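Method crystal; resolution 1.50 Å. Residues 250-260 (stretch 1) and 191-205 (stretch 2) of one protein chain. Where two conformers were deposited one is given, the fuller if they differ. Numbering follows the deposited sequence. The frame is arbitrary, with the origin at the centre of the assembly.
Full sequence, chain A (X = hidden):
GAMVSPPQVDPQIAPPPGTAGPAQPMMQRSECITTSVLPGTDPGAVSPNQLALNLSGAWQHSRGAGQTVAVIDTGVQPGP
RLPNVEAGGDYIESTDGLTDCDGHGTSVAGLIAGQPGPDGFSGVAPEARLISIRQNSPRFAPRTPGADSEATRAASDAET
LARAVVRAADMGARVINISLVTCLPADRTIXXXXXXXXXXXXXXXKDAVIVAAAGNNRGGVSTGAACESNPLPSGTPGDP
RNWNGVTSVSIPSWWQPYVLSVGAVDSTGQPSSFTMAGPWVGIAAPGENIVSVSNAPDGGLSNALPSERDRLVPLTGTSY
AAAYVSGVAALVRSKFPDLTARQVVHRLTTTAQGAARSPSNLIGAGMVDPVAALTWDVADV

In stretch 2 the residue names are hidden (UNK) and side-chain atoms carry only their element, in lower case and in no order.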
# COMPACT_ATOMS: atom_id res chain seq x y z
N SER A 250 6.49 -11.54 3.48
CA SER A 250 5.77 -10.27 3.51
C SER A 250 4.35 -10.48 2.98
O SER A 250 4.17 -10.98 1.88
CB SER A 250 6.49 -9.25 2.65
OG SER A 250 5.79 -8.03 2.60
N ILE A 251 3.38 -10.12 3.80
CA ILE A 251 1.95 -10.39 3.57
C ILE A 251 1.23 -9.05 3.37
O ILE A 251 1.34 -8.14 4.21
CB ILE A 251 1.36 -11.15 4.78
CG1 ILE A 251 2.15 -12.44 5.08
CG2 ILE A 251 -0.08 -11.50 4.55
CD1 ILE A 251 2.08 -12.88 6.52
N PRO A 252 0.40 -8.92 2.32
CA PRO A 252 0.03 -9.92 1.32
C PRO A 252 0.90 -9.99 0.05
O PRO A 252 0.55 -10.69 -0.90
CB PRO A 252 -1.39 -9.46 0.96
CG PRO A 252 -1.26 -7.97 0.94
CD PRO A 252 -0.36 -7.67 2.12
N SER A 253 2.04 -9.31 0.03
CA SER A 253 2.92 -9.30 -1.15
C SER A 253 3.24 -10.66 -1.73
O SER A 253 3.36 -10.81 -2.94
CB SER A 253 4.25 -8.59 -0.87
OG SER A 253 4.09 -7.19 -0.89
N TRP A 254 3.42 -11.66 -0.88
CA TRP A 254 3.83 -12.96 -1.41
C TRP A 254 2.75 -13.65 -2.23
O TRP A 254 3.04 -14.59 -2.94
CB TRP A 254 4.42 -13.85 -0.34
CG TRP A 254 3.43 -14.54 0.52
CD1 TRP A 254 2.29 -14.03 1.06
CD2 TRP A 254 3.53 -15.88 0.95
NE1 TRP A 254 1.66 -15.01 1.81
CE2 TRP A 254 2.41 -16.15 1.76
CE3 TRP A 254 4.47 -16.90 0.74
CZ2 TRP A 254 2.20 -17.39 2.36
CZ3 TRP A 254 4.27 -18.14 1.32
CH2 TRP A 254 3.13 -18.38 2.13
N TRP A 255 1.52 -13.12 -2.19
CA TRP A 255 0.41 -13.69 -2.96
C TRP A 255 0.45 -13.27 -4.42
O TRP A 255 -0.52 -12.74 -4.96
CB TRP A 255 -0.95 -13.36 -2.28
CG TRP A 255 -1.31 -14.36 -1.24
CD1 TRP A 255 -1.29 -14.20 0.12
CD2 TRP A 255 -1.73 -15.69 -1.49
NE1 TRP A 255 -1.70 -15.37 0.73
CE2 TRP A 255 -1.97 -16.30 -0.24
CE3 TRP A 255 -1.96 -16.42 -2.65
CZ2 TRP A 255 -2.38 -17.63 -0.14
CZ3 TRP A 255 -2.38 -17.73 -2.55
CH2 TRP A 255 -2.59 -18.32 -1.31
N GLN A 256 1.53 -13.62 -5.11
CA GLN A 256 1.61 -13.53 -6.54
C GLN A 256 0.66 -14.59 -7.14
O GLN A 256 0.53 -15.70 -6.59
CB GLN A 256 3.07 -13.75 -6.97
CG GLN A 256 4.00 -12.72 -6.37
CD GLN A 256 3.59 -11.32 -6.74
OE1 GLN A 256 3.52 -11.01 -7.91
NE2 GLN A 256 3.19 -10.53 -5.75
N PRO A 257 -0.00 -14.26 -8.26
CA PRO A 257 0.09 -13.06 -9.08
C PRO A 257 -0.93 -11.97 -8.78
O PRO A 257 -1.01 -10.98 -9.50
CB PRO A 257 -0.14 -13.60 -10.49
CG PRO A 257 -1.17 -14.64 -10.25
CD PRO A 257 -0.78 -15.30 -8.95
N TYR A 258 -1.70 -12.13 -7.71
CA TYR A 258 -2.86 -11.28 -7.46
C TYR A 258 -2.51 -9.86 -6.97
O TYR A 258 -3.34 -8.95 -7.07
CB TYR A 258 -3.76 -11.94 -6.43
CG TYR A 258 -4.04 -13.38 -6.78
CD1 TYR A 258 -4.66 -13.74 -7.99
CD2 TYR A 258 -3.68 -14.39 -5.93
CE1 TYR A 258 -4.87 -15.07 -8.31
CE2 TYR A 258 -3.91 -15.72 -6.22
CZ TYR A 258 -4.52 -16.06 -7.42
OH TYR A 258 -4.72 -17.40 -7.67
N VAL A 259 -1.30 -9.71 -6.43
CA VAL A 259 -0.86 -8.51 -5.75
C VAL A 259 0.40 -7.98 -6.44
O VAL A 259 1.28 -8.78 -6.80
CB VAL A 259 -0.50 -8.82 -4.29
CG1 VAL A 259 0.10 -7.59 -3.61
CG2 VAL A 259 -1.72 -9.35 -3.51
N LEU A 260 0.44 -6.68 -6.73
CA LEU A 260 1.61 -6.00 -7.25
C LEU A 260 2.30 -5.45 -6.03
O LEU A 260 1.80 -4.53 -5.37
CB LEU A 260 1.23 -4.86 -8.20
CG LEU A 260 2.38 -4.01 -8.76
CD1 LEU A 260 3.47 -4.87 -9.41
CD2 LEU A 260 1.77 -3.01 -9.74
N UNK A 191 -1.31 -21.54 7.16
CA UNK A 191 -2.26 -21.47 6.07
C UNK A 191 -2.90 -20.10 5.92
O UNK A 191 -3.48 -19.56 6.84
o UNK A 191 -4.07 -23.09 4.12
o UNK A 191 -5.44 -21.86 5.35
c UNK A 191 -3.37 -22.49 6.30
c UNK A 191 -4.37 -22.49 5.18
N UNK A 192 -2.77 -19.55 4.72
CA UNK A 192 -3.44 -18.30 4.38
C UNK A 192 -4.44 -18.54 3.27
O UNK A 192 -4.68 -17.64 2.43
n UNK A 192 0.66 -15.71 5.19
o UNK A 192 -0.69 -15.17 3.47
c UNK A 192 -0.45 -15.85 4.47
c UNK A 192 -2.43 -17.27 3.91
c UNK A 192 -1.43 -16.88 4.96
N UNK A 193 -5.05 -19.72 3.24
CA UNK A 193 -6.00 -20.03 2.17
C UNK A 193 -7.14 -19.02 2.04
O UNK A 193 -7.57 -18.70 0.95
o UNK A 193 -7.11 -21.60 3.64
c UNK A 193 -6.56 -21.45 2.34
N UNK A 194 -7.65 -18.51 3.16
CA UNK A 194 -8.77 -17.56 3.11
C UNK A 194 -8.33 -16.23 2.51
O UNK A 194 -9.02 -15.62 1.70
c UNK A 194 -9.46 -17.40 4.48
c UNK A 194 -10.54 -16.32 4.42
c UNK A 194 -10.07 -18.72 4.89
N UNK A 195 -7.17 -15.75 2.94
CA UNK A 195 -6.62 -14.51 2.37
C UNK A 195 -6.32 -14.68 0.88
O UNK A 195 -6.64 -13.80 0.06
c UNK A 195 -3.39 -12.56 3.46
c UNK A 195 -4.64 -12.82 2.64
c UNK A 195 -5.35 -14.09 3.15
c UNK A 195 -5.54 -11.57 2.64
N UNK A 196 -5.67 -15.78 0.53
CA UNK A 196 -5.46 -16.08 -0.87
C UNK A 196 -6.75 -16.07 -1.67
O UNK A 196 -6.82 -15.48 -2.75
N UNK A 197 -7.78 -16.69 -1.13
CA UNK A 197 -9.08 -16.74 -1.80
C UNK A 197 -9.65 -15.33 -2.00
O UNK A 197 -10.23 -15.02 -3.05
c UNK A 197 -10.07 -17.60 -1.04
N UNK A 198 -9.57 -14.52 -0.96
CA UNK A 198 -10.02 -13.14 -1.04
C UNK A 198 -9.29 -12.33 -2.12
O UNK A 198 -9.90 -11.58 -2.90
c UNK A 198 -9.86 -12.49 0.32
N UNK A 199 -7.97 -12.44 -2.13
CA UNK A 199 -7.16 -11.71 -3.12
C UNK A 199 -7.44 -12.16 -4.53
O UNK A 199 -7.54 -11.34 -5.43
c UNK A 199 -5.19 -9.74 -1.46
c UNK A 199 -5.23 -11.27 -1.45
c UNK A 199 -3.89 -11.84 -1.08
c UNK A 199 -5.68 -11.87 -2.81
N UNK A 200 -7.60 -13.47 -4.73
CA UNK A 200 -7.99 -14.00 -6.02
C UNK A 200 -9.36 -13.51 -6.47
O UNK A 200 -9.55 -13.16 -7.62
n UNK A 200 -8.67 -18.30 -8.52
c UNK A 200 -7.94 -15.52 -6.01
c UNK A 200 -9.96 -18.55 -8.73
n UNK A 200 -10.34 -19.16 -9.84
n UNK A 200 -10.91 -18.16 -7.88
c UNK A 200 -8.24 -16.15 -7.36
c UNK A 200 -8.13 -17.66 -7.32
N UNK A 201 -10.33 -13.52 -5.57
CA UNK A 201 -11.67 -12.99 -5.86
C UNK A 201 -11.63 -11.55 -6.32
O UNK A 201 -12.20 -11.16 -7.35
c UNK A 201 -14.11 -11.26 -4.05
o UNK A 201 -17.59 -10.61 -4.95
c UNK A 201 -14.90 -12.99 -5.46
c UNK A 201 -12.54 -13.14 -4.62
c UNK A 201 -16.13 -12.36 -5.54
c UNK A 201 -15.34 -10.62 -4.09
c UNK A 201 -16.35 -11.17 -4.86
c UNK A 201 -13.89 -12.46 -4.70
N UNK A 202 -10.89 -10.73 -5.58
CA UNK A 202 -10.81 -9.32 -5.88
C UNK A 202 -10.06 -9.07 -7.18
O UNK A 202 -10.44 -8.21 -7.95
c UNK A 202 -10.17 -8.54 -4.73
N UNK A 203 -8.97 -9.82 -7.40
CA UNK A 203 -8.12 -9.56 -8.58
C UNK A 203 -8.68 -10.10 -9.87
O UNK A 203 -8.48 -9.46 -10.89
c UNK A 203 -6.72 -10.09 -8.37
N UNK A 204 -9.38 -11.22 -9.83
CA UNK A 204 -9.87 -11.87 -11.05
C UNK A 204 -11.37 -11.61 -11.26
O UNK A 204 -11.75 -10.80 -12.12
c UNK A 204 -7.99 -13.69 -11.02
c UNK A 204 -9.49 -13.37 -11.03
c UNK A 204 -7.79 -15.18 -11.24
c UNK A 204 -7.20 -12.87 -12.00
N UNK A 205 -12.21 -12.19 -10.42
CA UNK A 205 -13.64 -12.03 -10.60
C UNK A 205 -14.05 -10.57 -10.55
O UNK A 205 -14.86 -10.12 -11.37
c UNK A 205 -15.93 -12.60 -9.71
c UNK A 205 -14.43 -12.79 -9.55
c UNK A 205 -16.77 -13.55 -8.88
o UNK A 205 -16.25 -14.59 -8.42
o UNK A 205 -17.99 -13.27 -8.71

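Position 191 carries two carbons, the second bearing two oxygens: a carboxylate one methylene from CA, hence Asp191. Its CA-to-CB bond points away from stretch 1, which it does not touch.

Position 192 has three carbons in line, the third carrying one oxygen and one nitrogen. The oxygen lies 2.9 Å from Trp254 NE1 and 2.9 Å from Trp255 NE1, so it is the acceptor of two indole N-H groups, and the terminal nitrogen sits 3.4 Å from Ile251 CD1. A carboxamide on two methylenes is Gln192, at the N-cap position.

Position 193 shows one carbon and then one oxygen: Ser193. It points away from stretch 1; its OG and N both donate to Asp191 OD2, at 2.4 Å (very short) and 3.0 Å. Position 194, one carbon carrying two more, is Val194, again directed away.

Position 195 has four carbons forked at the second; one terminal carbon is 3.6 Å from Ile251 CG2. The fork at the second carbon makes this Leu195; its CA-to-CB bond runs sideways, but its end comes nearer.

Position 196 has no side-chain atoms. Its CA lies 3.5 Å from the centroid of the Trp255 six-membered ring and 10° off the ring normal, a CH-pi contact over the face. An ideal CB here would fall 2.4 Å from Trp255 CH2, a clash. This is Gly196.

Positions 197 and 198 each have a single carbon and no contact with stretch 1: Ala197 and Ala198.

Position 199 repeats the four-carbon pattern forked at the second atom. One terminal carbon is 3.5 Å from Trp255 CB and 4.0 Å from Pro252 CB, the other 4.0 Å from Val259 CG2: Leu199.

Position 200 extends through three carbons and a nitrogen to a carbon carrying two further nitrogens, a guanidinium. Its CB stands 3.9 Å from the centroid of the Tyr258 ring, 17° off the normal, a second CH-pi contact; the third carbon is 3.4 Å from Tyr258 OH. This is Arg200.

Position 201, one carbon and a six-carbon ring bearing an oxygen, is Tyr201, pointing away. Position 202 has one carbon and no contact: Ala202. Position 203 also has one carbon, but this CB packs 4.0 Å from Tyr258 CB: Ala203.

Position 204 has four carbons forked at the second; a terminal carbon lies at the edge of the Tyr258 ring, 4.1 Å from Tyr258 CE1: Leu204. Position 205, three carbons ending in two oxygens, is Glu205, out of reach.

The contact buries 596 Å², both sides summed, and involves successive turns of the helix. At its start, one amide oxygen, Gln192 OE1, accepts both tryptophan N-H groups, with N-H...O angles of 163° for Trp254 and 139° for Trp255. Next, Gly196 leaves room for the Trp255 ring to lie close to the helix backbone, while Leu195 and Leu199 supply apolar packing. Farther along, Tyr258 packs against Leu199, Arg200, Ala203 and Leu204.

Stretch 2, residues 191-205: DQSVLGAALRYAALE
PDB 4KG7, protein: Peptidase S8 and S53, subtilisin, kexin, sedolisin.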